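Local coordinates for bifunctional protein PutA (Bdellovibrio bacteriovorus, PDB 5UR2) that probably oxidises L-proline to L-glutamate in two steps, with a flavin-dependent proline dehydrogenase and an NAD-dependent L-glutamate gamma-semialdehyde dehydrogenase joined in one chain, at residues 225-230 with 259-264. Numbering follows the deposited sequence.
Sequences VFRLGM and EPEFKN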
loop_
_atom_site.group_PDB
_atom_site.type_symbol
_atom_site.label_atom_id
_atom_site.label_comp_id
_atom_site.label_asym_id
_atom_site.label_seq_id
_atom_site.Cartn_x
_atom_site.Cartn_y
_atom_site.Cartn_z
ATOM N N VAL B 225 59.488 -6.947 10.194
ATOM C CA VAL B 225 59.193 -8.373 10.333
ATOM C C VAL B 225 59.904 -9.161 9.243
ATOM O O VAL B 225 60.529 -10.198 9.506
ATOM C CB VAL B 225 57.675 -8.640 10.295
ATOM C CG1 VAL B 225 57.406 -10.131 10.494
ATOM C CG2 VAL B 225 56.946 -7.815 11.316
ATOM N N PHE B 226 59.788 -8.703 7.994
ATOM C CA PHE B 226 60.519 -9.352 6.911
ATOM C C PHE B 226 62.019 -9.294 7.158
ATOM O O PHE B 226 62.735 -10.265 6.891
ATOM C CB PHE B 226 60.181 -8.712 5.570
ATOM C CG PHE B 226 58.951 -9.270 4.923
ATOM C CD1 PHE B 226 57.806 -9.511 5.664
ATOM C CD2 PHE B 226 58.944 -9.568 3.569
ATOM C CE1 PHE B 226 56.667 -10.035 5.065
ATOM C CE2 PHE B 226 57.807 -10.095 2.960
ATOM C CZ PHE B 226 56.668 -10.323 3.712
ATOM N N ARG B 227 62.514 -8.175 7.691
ATOM C CA ARG B 227 63.951 -8.052 7.915
ATOM C C ARG B 227 64.426 -9.020 8.991
ATOM O O ARG B 227 65.408 -9.750 8.797
ATOM C CB ARG B 227 64.315 -6.612 8.291
ATOM C CG ARG B 227 65.797 -6.463 8.664
ATOM C CD ARG B 227 66.178 -5.050 9.089
ATOM N NE ARG B 227 65.927 -4.070 8.037
ATOM C CZ ARG B 227 65.126 -3.016 8.168
ATOM N NH1 ARG B 227 64.494 -2.801 9.318
ATOM N NH2 ARG B 227 64.968 -2.173 7.153
ATOM N N LEU B 228 63.739 -9.040 10.137
ATOM C CA LEU B 228 64.130 -9.950 11.208
ATOM C C LEU B 228 64.078 -11.400 10.745
ATOM O O LEU B 228 64.976 -12.191 11.059
ATOM C CB LEU B 228 63.236 -9.737 12.431
ATOM C CG LEU B 228 63.541 -10.655 13.612
ATOM C CD1 LEU B 228 64.948 -10.365 14.114
ATOM C CD2 LEU B 228 62.532 -10.437 14.734
ATOM N N GLY B 229 63.025 -11.779 10.013
ATOM C CA GLY B 229 62.961 -13.136 9.491
ATOM C C GLY B 229 64.149 -13.469 8.608
ATOM O O GLY B 229 64.782 -14.522 8.755
ATOM N N MET B 230 64.465 -12.569 7.675
ATOM C CA MET B 230 65.608 -12.782 6.800
ATOM C C MET B 230 66.878 -12.943 7.618
ATOM O O MET B 230 67.667 -13.865 7.384
ATOM C CB MET B 230 65.739 -11.614 5.826
ATOM C CG MET B 230 66.886 -11.752 4.827
ATOM S SD MET B 230 66.967 -10.366 3.658
ATOM C CE MET B 230 67.299 -9.020 4.795
ATOM N N GLU B 259 62.876 -4.580 -2.805
ATOM C CA GLU B 259 63.790 -3.574 -2.283
ATOM C C GLU B 259 65.211 -4.143 -2.147
ATOM O O GLU B 259 65.391 -5.349 -1.951
ATOM C CB GLU B 259 63.297 -3.045 -0.934
ATOM C CG GLU B 259 61.942 -2.334 -1.017
ATOM C CD GLU B 259 61.412 -1.906 0.348
ATOM O OE1 GLU B 259 62.092 -2.167 1.376
ATOM O OE2 GLU B 259 60.304 -1.319 0.390
ATOM N N PRO B 260 66.242 -3.284 -2.260
ATOM C CA PRO B 260 67.634 -3.781 -2.262
ATOM C C PRO B 260 67.975 -4.782 -1.161
ATOM O O PRO B 260 68.577 -5.829 -1.437
ATOM C CB PRO B 260 68.445 -2.485 -2.109
ATOM C CG PRO B 260 67.618 -1.446 -2.760
ATOM C CD PRO B 260 66.180 -1.821 -2.474
ATOM N N GLU B 261 67.583 -4.503 0.079
ATOM C CA GLU B 261 67.978 -5.380 1.177
ATOM C C GLU B 261 67.276 -6.733 1.128
ATOM O O GLU B 261 67.708 -7.654 1.823
ATOM C CB GLU B 261 67.709 -4.690 2.520
ATOM C CG GLU B 261 66.224 -4.620 2.905
ATOM C CD GLU B 261 65.987 -3.988 4.277
ATOM O OE1 GLU B 261 66.614 -4.423 5.267
ATOM O OE2 GLU B 261 65.158 -3.053 4.362
ATOM N N PHE B 262 66.195 -6.875 0.344
ATOM C CA PHE B 262 65.432 -8.119 0.314
ATOM C C PHE B 262 65.513 -8.896 -0.993
ATOM O O PHE B 262 65.128 -10.070 -1.010
ATOM C CB PHE B 262 63.938 -7.846 0.580
ATOM C CG PHE B 262 63.647 -7.237 1.917
ATOM C CD1 PHE B 262 63.980 -7.900 3.088
ATOM C CD2 PHE B 262 63.035 -6.001 2.004
ATOM C CE1 PHE B 262 63.696 -7.342 4.327
ATOM C CE2 PHE B 262 62.757 -5.430 3.235
ATOM C CZ PHE B 262 63.083 -6.107 4.402
ATOM N N LYS B 263 65.983 -8.287 -2.085
ATOM C CA LYS B 263 65.734 -8.883 -3.397
ATOM C C LYS B 263 66.454 -10.212 -3.612
ATOM O O LYS B 263 66.213 -10.853 -4.637
ATOM C CB LYS B 263 66.042 -7.884 -4.523
ATOM C CG LYS B 263 67.499 -7.551 -4.794
ATOM C CD LYS B 263 67.577 -6.294 -5.673
ATOM C CE LYS B 263 66.423 -6.237 -6.676
ATOM N NZ LYS B 263 66.285 -4.898 -7.319
ATOM N N ASN B 264 67.355 -10.620 -2.716
ATOM C CA ASN B 264 68.104 -11.860 -2.874
ATOM C C ASN B 264 67.608 -12.977 -1.962
ATOM O O ASN B 264 68.160 -14.076 -1.995
ATOM C CB ASN B 264 69.579 -11.599 -2.576
ATOM C CG ASN B 264 70.198 -10.652 -3.567
ATOM O OD1 ASN B 264 70.175 -10.890 -4.777
ATOM N ND2 ASN B 264 70.674 -9.524 -3.067
#
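On the outer, helical layer of the proline dehydrogenase barrel, R227, M230 and F226 of helix 211-232 meet E261 and F262 in the loop between helix 246-257 and strand 268-273. The salt bridge is bidentate and side-on: R227 NE reaches E261 OE1 at 2.9 Å with an N-H...O angle of 159°, and NH2 reaches OE2, also at 2.9 Å but more bent, at 142°. Both oxygens use their syn lone pairs; OE1 lies in the guanidinium plane, OE2 is tilted from it, and the two planar groups stand 30° apart. E261 CG sits 3.5 Å above the centre of the F262 ring, covering one face. R227 CA meets the ring edge in plane, 3.7 Å from F262 CE1, and F226 CB lies 4.0 Å from F262 CE1. M230 bends at its last torsion, placing CE 3.9 Å from F262 CD1 and 3.3 Å from E261 O; its SD makes an oblique Met-aromatic contact. The F226 ring leads away from the loop and stacks on F268, while F262 also packs on L256. Helix 211-232 thus meets the loop leading from the next helix into strand 268-273, joining consecutive units of the (beta/alpha)8 TIM barrel.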